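Local coordinates for glycerol dehydrogenase (Schizosaccharomyces pombe, PDB 1TA9), which oxidises glycerol to dihydroxyacetone with NAD(+), using a zinc ion, and takes part in the assimilation of glycerol, at residues L311-I324 / V387-M401. Numbering follows the deposited sequence.
Sequences LAAAHAIHNGMTAI and VGRATLRPDESIHNM. With ZN (zinc ion), chain I.
Gly320 forms the hollow into which the helix ending at Thr391 settles. With no side chain, it lets Val387 O and Thr391 OG1 come close, so glycine suits the place: Ala390 CB sits 3.8 Å from Gly320 CA, and Val387 CG1 presses on the Gly320-Met321 peptide, 3.4 Å from Gly320 C. Val387 splits its branches, CG1 lying anti to its own backbone N (chi1 172°) over that peptide while CG2 packs tightly against Ile324 CG1. Thr391 returns its hydroxyl to Val387 O of its own turn, which leaves its methyl to lie against Ala316 CB. One turn before Gly320, Ala316 is a small bump in a cup formed by Thr391 CG2, Ile398 CB and the carboxylate of Glu396. The Glu396 chain bends at chi2 (-60°) and brings OE1 to 3.2 Å from Ala316 CB, while the syn lone pair of OE2 takes the amide N-H of Asn319, ND2 to OE2 2.9 Å, with the two flat groups turned 43° apart. OE1 also accepts from the backbone N of Ser397. An alanine in place of Glu396 would probably leave the Asn319 amide and the Ser397 N-H without these acceptors and open a gap beside Ala316. At the helix start, the alanines Ala312 and Ala313 let the 3-10 segment 397-400 come close: Ser397 OG donates to a lone pair of Ala312 O at 2.6 Å, and Asn400 ND2 reaches Leu311 O almost straight on. Met401 SD and Ile398 CG1 close over Ala313 CB. From the same helix, His315 binds zinc through NE2, joined by Asp232 and His333, while its ND1 is held by Glu239. The contact thus packs a metal-bearing helix into the all-helical domain characteristic of iron-containing alcohol dehydrogenases, here with zinc at the catalytic site.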
loop_
_atom_site.group_PDB
_atom_site.type_symbol
_atom_site.label_atom_id
_atom_site.label_comp_id
_atom_site.label_asym_id
_atom_site.label_seq_id
_atom_site.Cartn_x
_atom_site.Cartn_y
_atom_site.Cartn_z
ATOM N N LEU B 311 -23.766 15.850 21.195
ATOM C CA LEU B 311 -22.878 15.642 22.326
ATOM C C LEU B 311 -23.133 14.221 22.818
ATOM O O LEU B 311 -24.208 13.659 22.587
ATOM C CB LEU B 311 -23.179 16.642 23.449
ATOM C CG LEU B 311 -23.000 18.127 23.125
ATOM C CD1 LEU B 311 -23.282 18.967 24.369
ATOM C CD2 LEU B 311 -21.576 18.370 22.622
ATOM N N ALA B 312 -22.147 13.638 23.484
ATOM C CA ALA B 312 -22.297 12.283 23.990
ATOM C C ALA B 312 -21.748 12.157 25.409
ATOM O O ALA B 312 -22.110 12.938 26.292
ATOM C CB ALA B 312 -21.600 11.294 23.051
ATOM N N ALA B 313 -20.872 11.182 25.631
ATOM C CA ALA B 313 -20.312 10.969 26.961
ATOM C C ALA B 313 -19.333 12.046 27.418
ATOM O O ALA B 313 -19.383 12.478 28.569
ATOM C CB ALA B 313 -19.642 9.604 27.032
ATOM N N ALA B 314 -18.446 12.475 26.526
ATOM C CA ALA B 314 -17.438 13.476 26.874
ATOM C C ALA B 314 -17.992 14.666 27.655
ATOM O O ALA B 314 -17.537 14.955 28.762
ATOM C CB ALA B 314 -16.727 13.966 25.617
ATOM N N HIS B 315 -18.972 15.359 27.089
ATOM C CA HIS B 315 -19.534 16.514 27.781
ATOM C C HIS B 315 -20.342 16.154 29.018
ATOM O O HIS B 315 -20.368 16.909 29.988
ATOM C CB HIS B 315 -20.360 17.362 26.816
ATOM C CG HIS B 315 -19.530 18.336 26.042
ATOM N ND1 HIS B 315 -18.605 17.936 25.101
ATOM C CD2 HIS B 315 -19.415 19.680 26.138
ATOM C CE1 HIS B 315 -17.951 18.994 24.654
ATOM N NE2 HIS B 315 -18.423 20.063 25.268
ATOM N N ALA B 316 -20.994 14.999 28.996
ATOM C CA ALA B 316 -21.762 14.563 30.155
ATOM C C ALA B 316 -20.775 14.354 31.307
ATOM O O ALA B 316 -21.056 14.690 32.461
ATOM C CB ALA B 316 -22.496 13.267 29.838
ATOM N N ILE B 317 -19.609 13.804 30.981
ATOM C CA ILE B 317 -18.573 13.562 31.977
ATOM C C ILE B 317 -18.026 14.894 32.481
ATOM O O ILE B 317 -17.732 15.042 33.669
ATOM C CB ILE B 317 -17.439 12.700 31.387
ATOM C CG1 ILE B 317 -17.999 11.322 31.028
ATOM C CG2 ILE B 317 -16.297 12.568 32.388
ATOM C CD1 ILE B 317 -17.077 10.474 30.199
ATOM N N HIS B 318 -17.896 15.860 31.576
ATOM C CA HIS B 318 -17.422 17.187 31.953
ATOM C C HIS B 318 -18.376 17.776 32.993
ATOM O O HIS B 318 -17.938 18.353 33.990
ATOM C CB HIS B 318 -17.354 18.102 30.725
ATOM C CG HIS B 318 -17.470 19.563 31.048
ATOM N ND1 HIS B 318 -18.672 20.164 31.356
ATOM C CD2 HIS B 318 -16.534 20.541 31.117
ATOM C CE1 HIS B 318 -18.474 21.446 31.599
ATOM N NE2 HIS B 318 -17.185 21.702 31.461
ATOM N N ASN B 319 -19.675 17.615 32.761
ATOM C CA ASN B 319 -20.680 18.135 33.685
ATOM C C ASN B 319 -20.639 17.399 35.021
ATOM O O ASN B 319 -20.838 18.004 36.075
ATOM C CB ASN B 319 -22.079 18.028 33.072
ATOM C CG ASN B 319 -22.236 18.883 31.830
ATOM O OD1 ASN B 319 -21.555 19.896 31.675
ATOM N ND2 ASN B 319 -23.147 18.492 30.950
ATOM N N GLY B 320 -20.378 16.097 34.977
ATOM C CA GLY B 320 -20.303 15.328 36.208
ATOM C C GLY B 320 -19.106 15.745 37.046
ATOM O O GLY B 320 -19.195 15.832 38.271
ATOM N N MET B 321 -17.983 16.005 36.376
ATOM C CA MET B 321 -16.743 16.413 37.040
ATOM C C MET B 321 -16.901 17.689 37.852
ATOM O O MET B 321 -16.322 17.825 38.930
ATOM C CB MET B 321 -15.635 16.645 36.012
ATOM C CG MET B 321 -15.088 15.403 35.341
ATOM S SD MET B 321 -13.834 15.859 34.111
ATOM C CE MET B 321 -14.712 15.553 32.590
ATOM N N THR B 322 -17.667 18.632 37.323
ATOM C CA THR B 322 -17.872 19.899 38.007
ATOM C C THR B 322 -18.441 19.662 39.399
ATOM O O THR B 322 -18.257 20.480 40.300
ATOM C CB THR B 322 -18.831 20.806 37.221
ATOM O OG1 THR B 322 -20.159 20.273 37.290
ATOM C CG2 THR B 322 -18.401 20.889 35.761
ATOM N N ALA B 323 -19.125 18.534 39.572
ATOM C CA ALA B 323 -19.721 18.190 40.859
ATOM C C ALA B 323 -18.660 17.854 41.902
ATOM O O ALA B 323 -18.962 17.757 43.088
ATOM C CB ALA B 323 -20.679 17.020 40.696
ATOM N N ILE B 324 -17.419 17.671 41.461
ATOM C CA ILE B 324 -16.328 17.361 42.381
ATOM C C ILE B 324 -15.965 18.621 43.166
ATOM O O ILE B 324 -15.643 18.563 44.354
ATOM C CB ILE B 324 -15.074 16.873 41.618
ATOM C CG1 ILE B 324 -15.377 15.549 40.912
ATOM C CG2 ILE B 324 -13.901 16.709 42.581
ATOM C CD1 ILE B 324 -14.246 15.049 40.028
ATOM N N VAL B 387 -19.784 11.455 40.493
ATOM C CA VAL B 387 -19.642 12.001 39.150
ATOM C C VAL B 387 -20.398 11.102 38.181
ATOM O O VAL B 387 -21.069 11.584 37.267
ATOM C CB VAL B 387 -18.160 12.080 38.717
ATOM C CG1 VAL B 387 -18.067 12.474 37.248
ATOM C CG2 VAL B 387 -17.419 13.105 39.572
ATOM N N GLY B 388 -20.286 9.794 38.393
ATOM C CA GLY B 388 -20.966 8.843 37.535
ATOM C C GLY B 388 -22.465 9.059 37.560
ATOM O O GLY B 388 -23.121 9.050 36.516
ATOM N N ARG B 389 -23.015 9.251 38.754
ATOM C CA ARG B 389 -24.444 9.481 38.889
ATOM C C ARG B 389 -24.839 10.776 38.182
ATOM O O ARG B 389 -25.853 10.826 37.487
ATOM C CB ARG B 389 -24.843 9.540 40.371
ATOM C CG ARG B 389 -24.853 8.180 41.075
ATOM C CD ARG B 389 -25.588 8.254 42.414
ATOM N NE ARG B 389 -24.827 8.969 43.434
ATOM C CZ ARG B 389 -23.847 8.428 44.151
ATOM N NH1 ARG B 389 -23.512 7.158 43.968
ATOM N NH2 ARG B 389 -23.197 9.156 45.044
ATOM N N ALA B 390 -24.037 11.822 38.354
ATOM C CA ALA B 390 -24.324 13.107 37.713
ATOM C C ALA B 390 -24.248 12.968 36.195
ATOM O O ALA B 390 -25.059 13.532 35.460
ATOM C CB ALA B 390 -23.326 14.163 38.187
ATOM N N THR B 391 -23.261 12.212 35.733
ATOM C CA THR B 391 -23.060 11.986 34.307
ATOM C C THR B 391 -24.249 11.280 33.664
ATOM O O THR B 391 -24.616 11.570 32.523
ATOM C CB THR B 391 -21.804 11.127 34.068
ATOM O OG1 THR B 391 -20.653 11.814 34.576
ATOM C CG2 THR B 391 -21.613 10.844 32.581
ATOM N N LEU B 392 -24.860 10.363 34.406
ATOM C CA LEU B 392 -25.973 9.584 33.881
ATOM C C LEU B 392 -27.381 10.131 34.107
ATOM O O LEU B 392 -28.362 9.417 33.894
ATOM C CB LEU B 392 -25.879 8.152 34.418
ATOM C CG LEU B 392 -24.648 7.382 33.916
ATOM C CD1 LEU B 392 -24.405 6.155 34.781
ATOM C CD2 LEU B 392 -24.850 6.988 32.457
ATOM N N ARG B 393 -27.491 11.388 34.526
ATOM C CA ARG B 393 -28.807 11.981 34.737
ATOM C C ARG B 393 -29.613 11.900 33.437
ATOM O O ARG B 393 -29.055 11.982 32.339
ATOM C CB ARG B 393 -28.665 13.429 35.216
ATOM C CG ARG B 393 -28.220 13.518 36.676
ATOM C CD ARG B 393 -27.923 14.940 37.135
ATOM N NE ARG B 393 -29.066 15.833 36.982
ATOM C CZ ARG B 393 -29.168 16.762 36.036
ATOM N NH1 ARG B 393 -30.250 17.526 35.978
ATOM N NH2 ARG B 393 -28.188 16.935 35.154
ATOM N N PRO B 394 -30.943 11.737 33.545
ATOM C CA PRO B 394 -31.833 11.632 32.383
ATOM C C PRO B 394 -31.626 12.622 31.235
ATOM O O PRO B 394 -31.722 12.240 30.067
ATOM C CB PRO B 394 -33.231 11.728 33.006
ATOM C CG PRO B 394 -33.003 12.475 34.283
ATOM C CD PRO B 394 -31.727 11.865 34.786
ATOM N N ASP B 395 -31.334 13.878 31.551
ATOM C CA ASP B 395 -31.143 14.886 30.511
ATOM C C ASP B 395 -29.756 14.917 29.866
ATOM O O ASP B 395 -29.544 15.646 28.896
ATOM C CB ASP B 395 -31.451 16.280 31.065
ATOM C CG ASP B 395 -32.851 16.388 31.633
ATOM O OD1 ASP B 395 -33.817 16.027 30.921
ATOM O OD2 ASP B 395 -32.982 16.841 32.792
ATOM N N GLU B 396 -28.818 14.134 30.392
ATOM C CA GLU B 396 -27.457 14.126 29.857
ATOM C C GLU B 396 -27.285 13.554 28.455
ATOM O O GLU B 396 -27.988 12.627 28.046
ATOM C CB GLU B 396 -26.512 13.411 30.825
ATOM C CG GLU B 396 -25.949 14.324 31.910
ATOM C CD GLU B 396 -25.150 15.494 31.348
ATOM O OE1 GLU B 396 -24.817 15.480 30.143
ATOM O OE2 GLU B 396 -24.839 16.430 32.118
ATOM N N SER B 397 -26.323 14.116 27.731
ATOM C CA SER B 397 -26.039 13.708 26.361
ATOM C C SER B 397 -25.470 12.299 26.220
ATOM O O SER B 397 -25.453 11.746 25.122
ATOM C CB SER B 397 -25.084 14.713 25.708
ATOM O OG SER B 397 -23.870 14.814 26.435
ATOM N N ILE B 398 -25.005 11.712 27.319
ATOM C CA ILE B 398 -24.434 10.371 27.244
ATOM C C ILE B 398 -25.479 9.349 26.775
ATOM O O ILE B 398 -25.135 8.309 26.216
ATOM C CB ILE B 398 -23.835 9.939 28.611
ATOM C CG1 ILE B 398 -23.036 8.647 28.444
ATOM C CG2 ILE B 398 -24.945 9.742 29.645
ATOM C CD1 ILE B 398 -22.170 8.315 29.638
ATOM N N HIS B 399 -26.754 9.663 26.973
ATOM C CA HIS B 399 -27.820 8.754 26.571
ATOM C C HIS B 399 -28.014 8.665 25.058
ATOM O O HIS B 399 -28.815 7.860 24.582
ATOM C CB HIS B 399 -29.119 9.156 27.266
ATOM C CG HIS B 399 -29.018 9.133 28.758
ATOM N ND1 HIS B 399 -28.778 7.975 29.466
ATOM C CD2 HIS B 399 -29.056 10.131 29.671
ATOM C CE1 HIS B 399 -28.672 8.262 30.751
ATOM N NE2 HIS B 399 -28.836 9.564 30.902
ATOM N N ASN B 400 -27.287 9.486 24.301
ATOM C CA ASN B 400 -27.382 9.439 22.839
ATOM C C ASN B 400 -26.604 8.231 22.328
ATOM O O ASN B 400 -26.812 7.778 21.203
ATOM C CB ASN B 400 -26.810 10.714 22.195
ATOM C CG ASN B 400 -27.706 11.923 22.390
ATOM O OD1 ASN B 400 -28.929 11.814 22.339
ATOM N ND2 ASN B 400 -27.096 13.088 22.598
ATOM N N MET B 401 -25.702 7.712 23.159
ATOM C CA MET B 401 -24.898 6.549 22.783
ATOM C C MET B 401 -25.730 5.273 22.864
ATOM O O MET B 401 -26.538 5.100 23.781
ATOM C CB MET B 401 -23.674 6.427 23.697
ATOM C CG MET B 401 -22.679 7.565 23.548
ATOM S SD MET B 401 -21.284 7.475 24.688
ATOM C CE MET B 401 -20.294 6.164 23.949
HETATM ZN ZN ZN I . -17.835 22.151 24.920
#